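Uncharacterized protein (PDB 3P1Z) probably takes part in precursor tRNA splicing as a nucleic-acid-binding member of the tRNA-intron endonuclease family, though its own activity is uncharacterised. Local coordinates at residues V22-C27 and G40-G45; V119-E124 and A150-T155; S146-I151 and I158-A163. All blocks are in the same frame, centred on the assembly; numbering follows the deposited sequence.

Contact 1 of 3, residues V22-C27 and G40-G45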
# COMPACT_ATOMS: atom_id res chain seq x y z
N VAL A 22 36.53 -4.28 -20.56
CA VAL A 22 37.32 -3.08 -20.46
C VAL A 22 38.75 -3.53 -20.26
O VAL A 22 39.02 -4.45 -19.48
CB VAL A 22 36.89 -2.21 -19.27
CG1 VAL A 22 37.91 -1.11 -19.01
CG2 VAL A 22 35.52 -1.62 -19.54
N PHE A 23 39.65 -2.89 -20.99
CA PHE A 23 41.06 -3.18 -20.86
C PHE A 23 41.86 -1.93 -20.51
O PHE A 23 41.83 -0.92 -21.22
CB PHE A 23 41.63 -3.84 -22.12
CG PHE A 23 43.11 -3.97 -22.08
CD1 PHE A 23 43.72 -4.38 -20.92
CD2 PHE A 23 43.91 -3.67 -23.18
CE1 PHE A 23 45.10 -4.48 -20.82
CE2 PHE A 23 45.30 -3.76 -23.09
CZ PHE A 23 45.89 -4.16 -21.90
N VAL A 24 42.58 -2.02 -19.41
CA VAL A 24 43.45 -0.93 -18.99
C VAL A 24 44.73 -0.90 -19.83
O VAL A 24 45.46 -1.89 -19.92
CB VAL A 24 43.76 -1.01 -17.49
CG1 VAL A 24 44.69 0.12 -17.07
CG2 VAL A 24 42.47 -0.96 -16.69
N GLU A 25 45.00 0.25 -20.44
CA GLU A 25 46.18 0.40 -21.27
C GLU A 25 47.29 1.23 -20.59
O GLU A 25 48.48 1.01 -20.86
CB GLU A 25 45.81 0.96 -22.65
CG GLU A 25 44.78 0.09 -23.38
CD GLU A 25 44.19 0.75 -24.63
OE1 GLU A 25 43.53 1.79 -24.49
OE2 GLU A 25 44.37 0.21 -25.74
N GLU A 26 46.93 2.15 -19.70
CA GLU A 26 47.91 3.02 -19.04
C GLU A 26 47.63 3.21 -17.55
O GLU A 26 46.51 3.56 -17.16
CB GLU A 26 47.92 4.40 -19.71
CG GLU A 26 48.61 4.47 -21.07
CD GLU A 26 50.13 4.41 -20.96
OE1 GLU A 26 50.67 4.79 -19.89
OE2 GLU A 26 50.78 4.00 -21.95
N CYS A 27 48.64 3.00 -16.70
CA CYS A 27 48.51 3.29 -15.27
C CYS A 27 49.33 4.52 -14.88
O CYS A 27 50.55 4.51 -14.97
CB CYS A 27 48.88 2.08 -14.40
SG CYS A 27 47.68 0.70 -14.44
N GLY A 40 41.10 -7.56 -6.56
CA GLY A 40 40.73 -8.48 -7.62
C GLY A 40 39.90 -7.99 -8.80
O GLY A 40 39.56 -8.77 -9.69
N TYR A 41 39.56 -6.70 -8.83
CA TYR A 41 38.76 -6.19 -9.94
C TYR A 41 39.55 -6.17 -11.25
O TYR A 41 39.03 -6.57 -12.31
CB TYR A 41 38.19 -4.81 -9.62
CG TYR A 41 37.10 -4.84 -8.58
CD1 TYR A 41 36.03 -5.71 -8.72
CD2 TYR A 41 37.13 -4.00 -7.48
CE1 TYR A 41 35.03 -5.76 -7.78
CE2 TYR A 41 36.12 -4.04 -6.53
CZ TYR A 41 35.08 -4.92 -6.69
OH TYR A 41 34.07 -4.97 -5.77
N LEU A 42 40.80 -5.71 -11.18
CA LEU A 42 41.68 -5.64 -12.33
C LEU A 42 42.75 -6.72 -12.28
O LEU A 42 43.62 -6.71 -11.41
CB LEU A 42 42.33 -4.26 -12.41
CG LEU A 42 43.54 -4.11 -13.34
CD1 LEU A 42 43.09 -4.10 -14.78
CD2 LEU A 42 44.31 -2.85 -13.02
N ARG A 43 42.68 -7.66 -13.21
CA ARG A 43 43.66 -8.73 -13.25
C ARG A 43 44.28 -8.77 -14.64
O ARG A 43 43.64 -9.17 -15.62
CB ARG A 43 43.02 -10.07 -12.86
CG ARG A 43 43.95 -11.28 -12.96
CD ARG A 43 45.21 -11.12 -12.08
NE ARG A 43 46.20 -12.16 -12.38
CZ ARG A 43 47.21 -12.50 -11.58
NH1 ARG A 43 47.38 -11.88 -10.42
NH2 ARG A 43 48.05 -13.46 -11.96
N LYS A 44 45.53 -8.32 -14.71
CA LYS A 44 46.24 -8.22 -15.97
C LYS A 44 45.51 -7.35 -16.95
O LYS A 44 45.11 -7.80 -18.03
CB LYS A 44 46.42 -9.60 -16.56
CG LYS A 44 46.57 -10.58 -15.44
CD LYS A 44 47.82 -11.38 -15.61
CE LYS A 44 48.03 -11.69 -17.09
NZ LYS A 44 49.35 -12.37 -17.34
N GLY A 45 45.33 -6.10 -16.56
CA GLY A 45 44.66 -5.12 -17.40
C GLY A 45 43.16 -5.31 -17.55
O GLY A 45 42.45 -4.33 -17.74
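Val-24 meets both Gly-45 and Leu-42, the first with its backbone and side chain, the second with its side chain alone. Its N-H gives an almost straight hydrogen bond to the carbonyl of the glycine, Val-24 N to Gly-45 O 2.9 Å at 177°. The side chain starts out beside the same carbonyl: Val-24 CB is 3.6 Å from Gly-45 O. CG1 stands anti to the backbone N (chi1 179°), which places CG2 beside that N and therefore near the acceptor of its bond. CG2 also reaches Leu-42 CD1, at 3.7 Å, the two side chains crossing at about a right angle. Valine suits this spot, its CG2 methyl touching both the carbonyl oxygen and the leucine.

Phe-23 comes to the glycine edge-on. Its CD1 lies 3.4 Å from Gly-45 O and its CE1 3.5 Å from Gly-45 CA, both near the ring plane. Glycine suits the place: its phi of 72° is easy without a side chain, and the ring approaches its CA.

Lys-44 and Gly-45, both with positive phi, carry the chain from strand 42-43 into strand 46-47, which lies between strands 42-43 and 21-26 in the antiparallel sheet of the N-terminal region. Helix 30-38 covers Leu-42 through Cys-33 and Leu-36, and the Cys-27 to Cys-33 disulfide ties it to segment 22-27. Beyond, a classic beta bulge at Glu-25 and Glu-26 faces Ala-14 of strand 14-18.

Contact 2 of 3, residues V119-E124 and A150-T155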
# COMPACT_ATOMS: atom_id res chain seq x y z
N VAL A 119 22.72 -9.47 -2.78
CA VAL A 119 21.76 -8.41 -3.03
C VAL A 119 21.04 -8.61 -4.34
O VAL A 119 21.66 -8.73 -5.39
CB VAL A 119 22.38 -7.00 -2.99
CG1 VAL A 119 21.29 -5.92 -3.07
CG2 VAL A 119 23.24 -6.80 -1.74
N LEU A 120 19.71 -8.62 -4.28
CA LEU A 120 18.92 -8.70 -5.49
C LEU A 120 18.49 -7.30 -5.83
O LEU A 120 18.00 -6.58 -4.96
CB LEU A 120 17.70 -9.59 -5.26
CG LEU A 120 16.73 -9.75 -6.41
CD1 LEU A 120 17.35 -10.56 -7.53
CD2 LEU A 120 15.47 -10.44 -5.93
N VAL A 121 18.71 -6.90 -7.08
CA VAL A 121 18.36 -5.56 -7.56
C VAL A 121 17.03 -5.60 -8.28
O VAL A 121 16.86 -6.35 -9.23
CB VAL A 121 19.43 -5.00 -8.53
CG1 VAL A 121 19.15 -3.55 -8.89
CG2 VAL A 121 20.82 -5.13 -7.94
N LEU A 122 16.08 -4.79 -7.82
CA LEU A 122 14.76 -4.71 -8.43
C LEU A 122 14.45 -3.27 -8.78
O LEU A 122 14.91 -2.36 -8.11
CB LEU A 122 13.70 -5.24 -7.46
CG LEU A 122 13.96 -6.63 -6.87
CD1 LEU A 122 13.08 -6.85 -5.65
CD2 LEU A 122 13.72 -7.69 -7.91
N SER A 123 13.64 -3.08 -9.82
CA SER A 123 13.37 -1.76 -10.39
C SER A 123 11.88 -1.44 -10.55
O SER A 123 11.18 -2.08 -11.35
CB SER A 123 14.05 -1.64 -11.76
OG SER A 123 15.26 -2.38 -11.82
N GLU A 124 11.39 -0.45 -9.83
CA GLU A 124 10.02 0.01 -10.02
C GLU A 124 9.62 -0.13 -11.48
O GLU A 124 10.38 0.26 -12.35
CB GLU A 124 9.90 1.47 -9.60
CG GLU A 124 8.56 2.10 -9.89
CD GLU A 124 8.42 3.47 -9.25
OE1 GLU A 124 7.48 4.20 -9.61
OE2 GLU A 124 9.23 3.82 -8.38
N ALA A 150 17.58 -4.72 -2.88
CA ALA A 150 17.78 -3.30 -3.16
C ALA A 150 16.78 -2.83 -4.21
O ALA A 150 16.79 -3.29 -5.36
CB ALA A 150 19.22 -3.03 -3.61
N ILE A 151 15.92 -1.92 -3.80
CA ILE A 151 14.93 -1.39 -4.71
C ILE A 151 15.30 0.00 -5.16
O ILE A 151 15.54 0.90 -4.36
CB ILE A 151 13.54 -1.38 -4.08
CG1 ILE A 151 13.17 -2.82 -3.72
CG2 ILE A 151 12.52 -0.76 -5.04
CD1 ILE A 151 12.65 -2.99 -2.35
N VAL A 152 15.37 0.16 -6.46
CA VAL A 152 15.68 1.43 -7.05
C VAL A 152 14.38 1.94 -7.62
O VAL A 152 13.85 1.35 -8.54
CB VAL A 152 16.73 1.27 -8.17
CG1 VAL A 152 17.17 2.64 -8.70
CG2 VAL A 152 17.91 0.47 -7.65
N ASP A 153 13.87 3.03 -7.08
CA ASP A 153 12.63 3.56 -7.63
C ASP A 153 12.83 4.25 -8.99
O ASP A 153 13.95 4.44 -9.48
CB ASP A 153 11.91 4.50 -6.65
CG ASP A 153 12.40 5.95 -6.74
OD1 ASP A 153 11.63 6.88 -6.45
OD2 ASP A 153 13.57 6.16 -7.09
N ARG A 154 11.70 4.63 -9.58
CA ARG A 154 11.67 5.13 -10.93
C ARG A 154 12.56 6.34 -11.12
O ARG A 154 12.86 6.70 -12.26
CB ARG A 154 10.23 5.47 -11.33
CG ARG A 154 9.71 6.80 -10.84
CD ARG A 154 8.27 6.97 -11.30
NE ARG A 154 7.53 8.07 -10.67
CZ ARG A 154 7.00 8.01 -9.46
NH1 ARG A 154 7.13 6.92 -8.72
NH2 ARG A 154 6.34 9.05 -8.97
N THR A 155 13.02 6.94 -10.03
CA THR A 155 13.79 8.17 -10.14
C THR A 155 15.27 7.93 -9.92
O THR A 155 16.10 8.74 -10.32
CB THR A 155 13.26 9.27 -9.20
OG1 THR A 155 13.83 9.12 -7.90
CG2 THR A 155 11.75 9.23 -9.11
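The carboxylate of Glu-124 grips Arg-154 at two points, the guanidinium and the backbone N-H. Glu-124 OE1 uses its syn lone pair for a salt bridge to Arg-154 NH1, 2.9 Å; the oxygen lies near the edge of the guanidinium, 21° out of its plane. The second oxygen takes the arginine's backbone N-H, Glu-124 OE2 to Arg-154 N 2.9 Å, a donor well above the carboxylate plane. Glutamate has the length for this: CG is anti to the backbone N (chi1 173°) and the chain beyond is extended. The arginine, extended from CG to NE, crosses the glutamate obliquely, Arg-154 CB lying 3.4 Å from Glu-124 CD.

Another protein chain adds a basic side chain in a salt bridge with Glu-124 OE1 and a backbone group hydrogen-bonded to Arg-154 NH2. Asp-153 lies alongside the glutamate; its OD2 accepts the N-H of Leu-157.

The parallel ladder leading up to this pair runs Ala-150 N to Leu-120 O (2.8 Å), Leu-122 N to Ala-150 O (3.0 Å) and Val-152 N to Leu-122 O (3.0 Å), then weakly Glu-124 N to Val-152 O. Small Ala-150 lets its CB approach Val-119 CG1 to 3.6 Å.

With helix 130-142 between them, strands 115-123 and 146-152 make a beta-alpha-beta crossover in the mixed sheet. Val-121, Ala-150 and Val-152 pack on Val-88 of helix 83-95, whereas Leu-122 and Ile-151, on the other face, touch a second neighbouring protein chain.

Contact 3 of 3, residues S146-I151 and I158-A163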
# COMPACT_ATOMS: atom_id res chain seq x y z
N SER A 146 23.28 -13.67 3.42
CA SER A 146 22.16 -12.96 4.01
C SER A 146 21.38 -12.31 2.89
O SER A 146 21.93 -11.51 2.14
CB SER A 146 22.65 -11.90 4.98
OG SER A 146 23.69 -12.41 5.79
N PRO A 147 20.07 -12.61 2.80
CA PRO A 147 19.27 -12.18 1.66
C PRO A 147 19.02 -10.66 1.65
O PRO A 147 18.26 -10.15 2.47
CB PRO A 147 17.95 -12.93 1.85
CG PRO A 147 18.11 -13.76 3.11
CD PRO A 147 19.22 -13.15 3.87
N ILE A 148 19.64 -9.93 0.73
CA ILE A 148 19.39 -8.50 0.68
C ILE A 148 18.58 -8.13 -0.56
O ILE A 148 18.70 -8.77 -1.60
CB ILE A 148 20.69 -7.68 0.80
CG1 ILE A 148 21.39 -8.01 2.12
CG2 ILE A 148 20.41 -6.18 0.70
CD1 ILE A 148 20.60 -7.61 3.35
N VAL A 149 17.72 -7.13 -0.41
CA VAL A 149 16.94 -6.62 -1.53
C VAL A 149 17.19 -5.12 -1.68
O VAL A 149 17.07 -4.34 -0.73
CB VAL A 149 15.43 -6.97 -1.38
CG1 VAL A 149 14.64 -5.77 -0.88
CG2 VAL A 149 14.87 -7.46 -2.68
N ALA A 150 17.58 -4.72 -2.88
CA ALA A 150 17.78 -3.30 -3.16
C ALA A 150 16.78 -2.83 -4.21
O ALA A 150 16.79 -3.29 -5.36
CB ALA A 150 19.22 -3.03 -3.61
N ILE A 151 15.92 -1.92 -3.80
CA ILE A 151 14.93 -1.39 -4.71
C ILE A 151 15.30 0.00 -5.16
O ILE A 151 15.54 0.90 -4.36
CB ILE A 151 13.54 -1.38 -4.08
CG1 ILE A 151 13.17 -2.82 -3.72
CG2 ILE A 151 12.52 -0.76 -5.04
CD1 ILE A 151 12.65 -2.99 -2.35
N ILE A 158 17.56 4.55 -3.98
CA ILE A 158 17.85 3.18 -3.60
C ILE A 158 17.54 2.89 -2.15
O ILE A 158 17.97 3.61 -1.26
CB ILE A 158 19.33 2.86 -3.80
CG1 ILE A 158 19.75 3.17 -5.23
CG2 ILE A 158 19.60 1.40 -3.41
CD1 ILE A 158 21.24 3.08 -5.44
N THR A 159 16.79 1.82 -1.92
CA THR A 159 16.51 1.36 -0.57
C THR A 159 17.02 -0.05 -0.35
O THR A 159 17.06 -0.86 -1.28
CB THR A 159 15.02 1.41 -0.25
OG1 THR A 159 14.44 2.55 -0.88
CG2 THR A 159 14.83 1.53 1.23
N TYR A 160 17.43 -0.35 0.87
CA TYR A 160 17.95 -1.67 1.17
C TYR A 160 17.14 -2.36 2.26
O TYR A 160 16.82 -1.75 3.28
CB TYR A 160 19.42 -1.59 1.59
CG TYR A 160 20.37 -1.21 0.47
CD1 TYR A 160 20.74 -2.14 -0.50
CD2 TYR A 160 20.91 0.06 0.40
CE1 TYR A 160 21.63 -1.81 -1.51
CE2 TYR A 160 21.80 0.40 -0.62
CZ TYR A 160 22.15 -0.53 -1.57
OH TYR A 160 23.01 -0.19 -2.57
N TYR A 161 16.81 -3.62 2.02
CA TYR A 161 16.05 -4.42 2.98
C TYR A 161 16.55 -5.85 3.01
O TYR A 161 16.62 -6.52 1.99
CB TYR A 161 14.57 -4.42 2.63
CG TYR A 161 13.90 -3.06 2.72
CD1 TYR A 161 13.55 -2.52 3.95
CD2 TYR A 161 13.62 -2.33 1.58
CE1 TYR A 161 12.95 -1.28 4.04
CE2 TYR A 161 13.01 -1.09 1.66
CZ TYR A 161 12.68 -0.56 2.90
OH TYR A 161 12.07 0.68 2.97
N GLU A 162 16.90 -6.31 4.20
CA GLU A 162 17.07 -7.74 4.42
C GLU A 162 15.72 -8.39 4.19
O GLU A 162 14.70 -7.88 4.65
CB GLU A 162 17.50 -7.99 5.86
CG GLU A 162 18.03 -9.37 6.11
CD GLU A 162 19.03 -9.40 7.24
OE1 GLU A 162 19.54 -10.50 7.54
OE2 GLU A 162 19.32 -8.33 7.83
N ALA A 163 15.71 -9.50 3.47
CA ALA A 163 14.48 -10.29 3.28
C ALA A 163 14.73 -11.76 3.64
O ALA A 163 15.28 -12.51 2.85
CB ALA A 163 13.98 -10.14 1.85
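Val-149 and Tyr-161 exchange two backbone hydrogen bonds, Val-149 N to Tyr-161 O 2.7 Å and Tyr-161 N to Val-149 O 2.9 Å. Ile-151 and Thr-159 form the next hydrogen-bonded pair of this antiparallel hairpin, and Ala-163 N adds a bond to Pro-147 O. Proline has no N-H to give, but its carbonyl serves as acceptor. Between the hydrogen-bonded pairs, CA-H groups face carbonyls, as from Ala-150 CA to Thr-159 O at 3.2 Å.

The apolar contacts divide between the two faces. On one, the Tyr-160 ring meets the neighbouring strand obliquely, CE1 being 3.4 Å from Ala-150 CB and CD1 4.2 Å from Ile-148 CG2; alanine suits the place, its single methyl letting the ring come close to the backbone. On the other, Ile-151 CD1 meets the edge of the Tyr-161 ring at CD2, 4.1 Å away, while Val-149 CG1 touches Tyr-161 CB at 3.8 Å.

Tyr-160 OH is hydrogen-bonded to Asp-91 of helix 83-95, and Pro-147 packs on helix 130-142. Strand 158-166 is outermost within the chain, yet Tyr-161 and Glu-162 pair antiparallel with a strand of another protein chain, continuing the sheet across the interface, consistent with the strand-to-strand dimers of archaeal tRNA-splicing endonucleases.

How the contacts relate
Contact 1 closes before the other two open, and it belongs to the N-terminal family region with its own antiparallel sheet. Its centre lies about 29 Å from that of contact 2 and about 31 Å from that of contact 3, on the opposite side of the chain's centre, and it touches neither. Contacts 2 and 3, with centres about 9 Å apart, are successive seams of the mixed sheet in the catalytic-type C-terminal region. They share Ala-150 and Ile-151, since strand 146-152 lies between strands 115-123 and 158-166, parallel to the first and antiparallel to the second. This second sheet reaches other protein chains of the assembly, whereas contact 1 meets none.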